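Putative cobalamin synthesis related protein (PDB 2NPN) binds S-adenosylmethionine and is probably a methyltransferase of the tetrapyrrole methylase family, a putative precorrin-6A synthase in adenosylcobalamin biosynthesis. Local coordinates at residues A[164-167]-A[168-172]. Sequence-based numbering, arbitrary orientation.
Sequences HITT and GRNLP
Strand 164-167 passes at Thr167 directly into a helical turn: residues 168-170 have helical backbone angles, and the turn closes with a hydrogen bond from Leu171 N to Gly168 O, 3.2 Å long. Two threonine hydroxyls at the strand end meet Asn170, one through its backbone and the other through its side chain. With chi1 at 66°, Thr167 OG1 is tucked in the cleft formed by its own N and C and accepts Asn170 N at 3.1 Å with an N-H...O angle of 154°. Thr166 OG1 accepts Asn170 ND2 at 3.0 Å, with an N-H...O angle of 153°. Here the acceptor lies almost exactly in the amide plane, consistent with this bond helping to hold the amide in its orientation. The same amide passes close to the neighbouring hydroxyl, Asn170 CG standing 3.2 Å from Thr167 OG1, but the angle from ND2 is too poor for a second bond. The asparagine thus folds back along the strand end, whereas the extended side chain of Arg169 leads away from it. Leu171 has its CD1 4.3 Å from Thr166 CG2, and its side chain also packs on Cys182 and Val184 of strand 181-185 and on Tyr245 and Leu247 of strand 243-249. A threonine oxygen receiving the backbone N-H three residues later is a familiar pattern at the start of helical turns; here it lies where the chain leaves the edge strand 164-167 of the mixed sheet, with the Thr167 side chain about 4 Å from that of the S-adenosylmethionine-binding Leu186 and about 8 Å from the bound S-adenosylmethionine.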
# COMPACT_ATOMS: atom_id res chain seq x y z
N HIS A 164 7.21 -12.99 -9.74
CA HIS A 164 6.66 -13.54 -8.52
C HIS A 164 6.68 -12.45 -7.46
O HIS A 164 7.75 -12.05 -7.01
CB HIS A 164 7.51 -14.72 -8.09
CG HIS A 164 6.87 -15.54 -7.03
ND1 HIS A 164 5.86 -16.42 -7.30
CD2 HIS A 164 7.08 -15.58 -5.70
CE1 HIS A 164 5.47 -16.98 -6.16
NE2 HIS A 164 6.19 -16.47 -5.18
N ILE A 165 5.53 -12.03 -6.98
CA ILE A 165 5.44 -11.01 -5.96
C ILE A 165 5.08 -11.73 -4.66
O ILE A 165 4.12 -12.52 -4.60
CB ILE A 165 4.37 -9.97 -6.29
CG1 ILE A 165 4.55 -9.35 -7.68
CG2 ILE A 165 4.27 -8.89 -5.17
CD1 ILE A 165 3.45 -8.42 -8.12
N THR A 166 5.85 -11.44 -3.62
CA THR A 166 5.66 -12.15 -2.39
C THR A 166 6.07 -11.31 -1.20
O THR A 166 6.39 -10.13 -1.31
CB THR A 166 6.30 -13.54 -2.44
OG1 THR A 166 5.76 -14.35 -1.39
CG2 THR A 166 7.85 -13.43 -2.35
N THR A 167 6.05 -11.93 -0.04
CA THR A 167 6.34 -11.22 1.22
C THR A 167 7.69 -11.68 1.77
O THR A 167 8.20 -12.75 1.40
CB THR A 167 5.27 -11.54 2.26
OG1 THR A 167 5.36 -12.93 2.61
CG2 THR A 167 3.84 -11.18 1.73
N GLY A 168 8.25 -10.89 2.67
CA GLY A 168 9.50 -11.26 3.30
C GLY A 168 9.37 -12.60 4.00
O GLY A 168 10.26 -13.45 3.93
N ARG A 169 8.25 -12.81 4.70
CA ARG A 169 7.98 -14.06 5.41
C ARG A 169 8.00 -15.27 4.45
O ARG A 169 8.52 -16.34 4.80
CB ARG A 169 6.65 -13.94 6.15
CG ARG A 169 6.12 -15.17 6.82
CD ARG A 169 4.77 -14.86 7.50
NE ARG A 169 4.29 -15.94 8.37
CZ ARG A 169 4.23 -15.92 9.71
NH1 ARG A 169 4.60 -14.85 10.43
NH2 ARG A 169 3.77 -16.98 10.35
N ASN A 170 7.40 -15.13 3.26
CA ASN A 170 7.33 -16.23 2.29
C ASN A 170 8.66 -16.47 1.54
O ASN A 170 8.83 -17.52 0.93
CB ASN A 170 6.28 -15.93 1.18
CG ASN A 170 4.84 -15.91 1.67
OD1 ASN A 170 4.51 -16.43 2.74
ND2 ASN A 170 3.95 -15.31 0.84
N LEU A 171 9.56 -15.48 1.54
CA LEU A 171 10.73 -15.51 0.63
C LEU A 171 11.61 -16.76 0.83
O LEU A 171 12.01 -17.40 -0.16
CB LEU A 171 11.58 -14.22 0.71
CG LEU A 171 12.66 -14.11 -0.38
CD1 LEU A 171 12.09 -14.20 -1.83
CD2 LEU A 171 13.53 -12.88 -0.16
N PRO A 172 11.96 -17.07 2.09
CA PRO A 172 12.78 -18.28 2.29
C PRO A 172 12.17 -19.58 1.77
O PRO A 172 12.93 -20.50 1.44
CB PRO A 172 12.92 -18.37 3.81
CG PRO A 172 12.75 -17.00 4.31
CD PRO A 172 11.72 -16.38 3.38